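Local coordinates for pirin-like protein (Geobacillus kaustophilus, PDB 2P17), which binds one iron ion per subunit and belongs to the pirin family of cupins, its biological function being unknown, at residues I67-G79 / Q89-P103. Sequence-based numbering, arbitrary orientation.
Sequences ISGELEHFDSKAG and QWMTAGRGVVHKEDP. With FE (Fe (III) ion), chain B.
His73 and Glu101 lie side by side on the inner face of two antiparallel strands, imidazole and carboxylate nearly coplanar, their planes 18° apart. His73 ND1 gives a forked hydrogen bond, 2.8 Å to Glu101 OE2 and 3.0 Å to Glu101 OE1, each oxygen using its syn lone pair. His99 ND1 reaches Glu101 OE2 on its anti side at 2.8 Å, while Gln89 NE2 comes down on Glu101 OE1 from above the carboxylate plane. Tyr129 OH holds Gln89 OE1 by a hydrogen bond, and its ring stacks on His73. Glu101 gets there by bending back at chi2 (-58°). At the far edge of the His73 ring, NE2 bonds Asp75 OD2 in the ring plane, 2.6 Å and almost straight, so both nitrogens are tied and the imidazole's rotation is fixed. Asp75 OD1 meanwhile closes an Asx turn through Lys77 N and also accepts from Ala78 N.

This is the wall of the N-terminal cupin barrel of a pirin. Strand 89-92 runs in the opposing sheet, sending Gln89 and Met91, a selenomethionine, across the interior toward His73. Iron(III) is bound by His99 NE2 at 1.9 Å and by His57; Glu101 is a predicted ligand, but its OE2 lies 6.3 Å from the iron, and its bond to His99 ND1 probably orients that ring, as a second-shell residue would.

Backbone bonds join strands 71-75 and 97-103 in pairs, Glu72 with Asp102 and Phe74 with Lys100. Past them Ser76 N donates to Val98 O, and Ser76 OG takes Val98 N at 3.0 Å, replacing a main-chain acceptor.

Leu71 CD1 packs on the backbone of Asp102 and on Glu101 CB, and on the outer face Val98 CG2 sits at the edge of the Phe74 ring, 4.2 Å from CE2.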
# COMPACT_ATOMS: atom_id res chain seq x y z
N ILE A 67 7.59 -6.33 4.63
CA ILE A 67 7.22 -6.53 6.04
C ILE A 67 8.43 -7.05 6.79
O ILE A 67 8.78 -6.52 7.86
CB ILE A 67 6.02 -7.49 6.19
CG1 ILE A 67 4.82 -6.99 5.38
CG2 ILE A 67 5.66 -7.67 7.67
CD1 ILE A 67 3.67 -8.00 5.25
N SER A 68 9.08 -8.07 6.24
CA SER A 68 10.25 -8.67 6.85
C SER A 68 11.15 -9.28 5.78
O SER A 68 10.71 -9.53 4.65
CB SER A 68 9.85 -9.72 7.89
OG SER A 68 9.15 -10.80 7.28
N GLY A 69 12.41 -9.51 6.13
CA GLY A 69 13.38 -10.06 5.19
C GLY A 69 14.13 -9.00 4.42
O GLY A 69 13.86 -7.80 4.56
N GLU A 70 15.09 -9.45 3.62
CA GLU A 70 15.94 -8.56 2.83
C GLU A 70 15.70 -8.84 1.36
O GLU A 70 15.90 -9.96 0.90
CB GLU A 70 17.42 -8.76 3.19
CG GLU A 70 17.75 -8.53 4.67
CD GLU A 70 17.58 -7.08 5.14
OE1 GLU A 70 17.65 -6.16 4.30
OE2 GLU A 70 17.40 -6.88 6.36
N LEU A 71 15.23 -7.82 0.65
CA LEU A 71 14.86 -7.96 -0.76
C LEU A 71 15.87 -7.33 -1.70
O LEU A 71 16.33 -6.21 -1.46
CB LEU A 71 13.47 -7.36 -1.01
CG LEU A 71 12.80 -7.55 -2.38
CD1 LEU A 71 12.58 -9.02 -2.68
CD2 LEU A 71 11.47 -6.81 -2.44
N GLU A 72 16.22 -8.05 -2.76
CA GLU A 72 17.03 -7.52 -3.85
C GLU A 72 16.11 -7.18 -5.01
O GLU A 72 15.37 -8.03 -5.52
CB GLU A 72 18.08 -8.54 -4.30
CG GLU A 72 19.14 -8.82 -3.26
CD GLU A 72 20.09 -9.94 -3.64
OE1 GLU A 72 20.09 -10.39 -4.81
OE2 GLU A 72 20.85 -10.37 -2.76
N HIS A 73 16.15 -5.92 -5.42
CA HIS A 73 15.35 -5.46 -6.55
C HIS A 73 16.19 -5.29 -7.81
O HIS A 73 17.32 -4.78 -7.76
CB HIS A 73 14.67 -4.13 -6.23
CG HIS A 73 14.10 -3.45 -7.44
ND1 HIS A 73 12.88 -3.79 -7.97
CD2 HIS A 73 14.60 -2.48 -8.24
CE1 HIS A 73 12.64 -3.06 -9.04
NE2 HIS A 73 13.67 -2.25 -9.23
N PHE A 74 15.64 -5.70 -8.94
CA PHE A 74 16.20 -5.34 -10.23
C PHE A 74 15.13 -4.75 -11.14
O PHE A 74 14.01 -5.26 -11.19
CB PHE A 74 16.82 -6.56 -10.92
CG PHE A 74 17.15 -6.31 -12.36
CD1 PHE A 74 18.31 -5.63 -12.71
CD2 PHE A 74 16.26 -6.71 -13.36
CE1 PHE A 74 18.60 -5.36 -14.05
CE2 PHE A 74 16.55 -6.44 -14.70
CZ PHE A 74 17.71 -5.77 -15.04
N ASP A 75 15.49 -3.71 -11.87
CA ASP A 75 14.71 -3.33 -13.05
C ASP A 75 15.63 -2.84 -14.19
O ASP A 75 16.77 -2.43 -13.96
CB ASP A 75 13.61 -2.32 -12.71
CG ASP A 75 14.15 -0.95 -12.38
OD1 ASP A 75 14.54 -0.23 -13.33
OD2 ASP A 75 14.18 -0.60 -11.18
N SER A 76 15.11 -2.90 -15.41
CA SER A 76 15.89 -2.62 -16.60
C SER A 76 16.09 -1.14 -16.91
O SER A 76 16.74 -0.80 -17.90
CB SER A 76 15.31 -3.34 -17.81
OG SER A 76 13.96 -2.93 -18.05
N LYS A 77 15.53 -0.28 -16.07
CA LYS A 77 15.80 1.15 -16.16
C LYS A 77 16.94 1.55 -15.22
O LYS A 77 17.95 2.11 -15.67
CB LYS A 77 14.53 1.98 -15.87
CG LYS A 77 14.72 3.50 -15.96
CD LYS A 77 15.02 3.94 -17.38
CE LYS A 77 14.94 5.45 -17.55
NZ LYS A 77 16.11 6.14 -16.95
N ALA A 78 16.78 1.24 -13.94
CA ALA A 78 17.68 1.72 -12.89
C ALA A 78 18.69 0.68 -12.38
O ALA A 78 19.66 1.03 -11.70
CB ALA A 78 16.88 2.30 -11.73
N GLY A 79 18.46 -0.60 -12.70
CA GLY A 79 19.38 -1.66 -12.28
C GLY A 79 19.05 -2.20 -10.90
O GLY A 79 17.88 -2.44 -10.59
N GLN A 89 9.38 0.45 -2.21
CA GLN A 89 9.83 0.92 -3.51
C GLN A 89 8.63 1.21 -4.41
O GLN A 89 7.58 0.55 -4.30
CB GLN A 89 10.79 -0.07 -4.19
CG GLN A 89 10.14 -1.42 -4.49
CD GLN A 89 11.13 -2.52 -4.86
OE1 GLN A 89 12.34 -2.30 -4.98
NE2 GLN A 89 10.61 -3.73 -5.05
N TRP A 90 8.80 2.19 -5.29
CA TRP A 90 7.74 2.66 -6.17
C TRP A 90 8.29 2.56 -7.59
O TRP A 90 9.20 3.30 -7.96
CB TRP A 90 7.41 4.11 -5.82
CG TRP A 90 6.04 4.56 -6.20
CD1 TRP A 90 5.58 4.85 -7.47
CD2 TRP A 90 4.95 4.78 -5.31
NE1 TRP A 90 4.26 5.25 -7.40
CE2 TRP A 90 3.85 5.20 -6.09
CE3 TRP A 90 4.79 4.66 -3.91
CZ2 TRP A 90 2.60 5.50 -5.52
CZ3 TRP A 90 3.56 4.95 -3.35
CH2 TRP A 90 2.47 5.36 -4.15
N MSE A 91 7.74 1.64 -8.38
CA MSE A 91 8.25 1.45 -9.72
C MSE A 91 7.19 1.84 -10.73
O MSE A 91 6.12 1.24 -10.77
CB MSE A 91 8.69 0.01 -9.94
CG MSE A 91 9.41 -0.17 -11.27
SE MSE A 91 9.78 -2.01 -11.76
CE MSE A 91 9.72 -2.85 -10.01
N THR A 92 7.48 2.85 -11.52
CA THR A 92 6.61 3.26 -12.62
C THR A 92 7.03 2.49 -13.86
O THR A 92 8.14 2.70 -14.36
CB THR A 92 6.71 4.77 -12.87
OG1 THR A 92 6.48 5.46 -11.63
CG2 THR A 92 5.69 5.23 -13.91
N ALA A 93 6.17 1.61 -14.35
CA ALA A 93 6.53 0.82 -15.54
C ALA A 93 6.37 1.63 -16.83
O ALA A 93 7.20 1.51 -17.72
CB ALA A 93 5.72 -0.46 -15.61
N GLY A 94 5.31 2.43 -16.91
CA GLY A 94 5.03 3.27 -18.08
C GLY A 94 5.14 2.51 -19.39
O GLY A 94 4.56 1.43 -19.55
N ARG A 95 5.89 3.08 -20.33
CA ARG A 95 6.03 2.46 -21.65
C ARG A 95 6.57 1.03 -21.61
O ARG A 95 6.30 0.23 -22.52
CB ARG A 95 6.88 3.33 -22.58
CG ARG A 95 8.32 3.52 -22.15
CD ARG A 95 9.05 4.48 -23.09
NE ARG A 95 8.48 5.83 -23.04
CZ ARG A 95 9.11 6.92 -23.45
NH2 ARG A 95 8.52 8.10 -23.34
N GLY A 96 7.31 0.70 -20.55
CA GLY A 96 7.71 -0.68 -20.33
C GLY A 96 9.02 -0.83 -19.60
O GLY A 96 9.96 -0.05 -19.80
N VAL A 97 9.07 -1.85 -18.74
CA VAL A 97 10.29 -2.17 -17.99
C VAL A 97 10.20 -3.65 -17.62
O VAL A 97 9.10 -4.20 -17.57
CB VAL A 97 10.40 -1.28 -16.71
CG1 VAL A 97 9.41 -1.71 -15.61
CG2 VAL A 97 11.82 -1.22 -16.19
N VAL A 98 11.35 -4.30 -17.42
CA VAL A 98 11.33 -5.61 -16.76
C VAL A 98 11.85 -5.47 -15.35
O VAL A 98 12.64 -4.57 -15.05
CB VAL A 98 12.11 -6.74 -17.51
CG1 VAL A 98 11.49 -7.03 -18.88
CG2 VAL A 98 13.58 -6.41 -17.64
N HIS A 99 11.39 -6.36 -14.48
CA HIS A 99 11.86 -6.35 -13.10
C HIS A 99 11.93 -7.76 -12.53
O HIS A 99 11.36 -8.71 -13.08
CB HIS A 99 10.92 -5.48 -12.25
CG HIS A 99 9.71 -6.20 -11.76
ND1 HIS A 99 9.46 -6.43 -10.42
CD2 HIS A 99 8.68 -6.76 -12.43
CE1 HIS A 99 8.32 -7.09 -10.29
NE2 HIS A 99 7.83 -7.30 -11.50
N LYS A 100 12.63 -7.89 -11.40
CA LYS A 100 12.61 -9.12 -10.61
C LYS A 100 12.86 -8.75 -9.16
O LYS A 100 13.74 -7.95 -8.86
CB LYS A 100 13.68 -10.10 -11.08
CG LYS A 100 13.76 -11.37 -10.24
CD LYS A 100 14.73 -12.37 -10.85
CE LYS A 100 15.17 -13.38 -9.79
NZ LYS A 100 15.51 -14.71 -10.36
N GLU A 101 12.06 -9.33 -8.27
CA GLU A 101 12.23 -9.14 -6.83
C GLU A 101 12.71 -10.47 -6.27
O GLU A 101 12.03 -11.49 -6.43
CB GLU A 101 10.91 -8.71 -6.16
CG GLU A 101 10.17 -7.59 -6.90
CD GLU A 101 10.99 -6.32 -7.07
OE1 GLU A 101 11.86 -6.04 -6.22
OE2 GLU A 101 10.74 -5.58 -8.04
N ASP A 102 13.90 -10.47 -5.67
CA ASP A 102 14.53 -11.72 -5.24
C ASP A 102 15.08 -11.56 -3.82
O ASP A 102 15.87 -10.65 -3.57
CB ASP A 102 15.65 -12.09 -6.21
CG ASP A 102 15.92 -13.59 -6.25
OD1 ASP A 102 15.03 -14.38 -5.87
OD2 ASP A 102 17.02 -13.99 -6.71
N PRO A 103 14.67 -12.42 -2.87
CA PRO A 103 15.29 -12.33 -1.55
C PRO A 103 16.80 -12.54 -1.57
O PRO A 103 17.32 -13.30 -2.40
CB PRO A 103 14.60 -13.44 -0.75
CG PRO A 103 13.27 -13.62 -1.46
CD PRO A 103 13.63 -13.46 -2.91
FE FE B . 6.10 -8.14 -11.52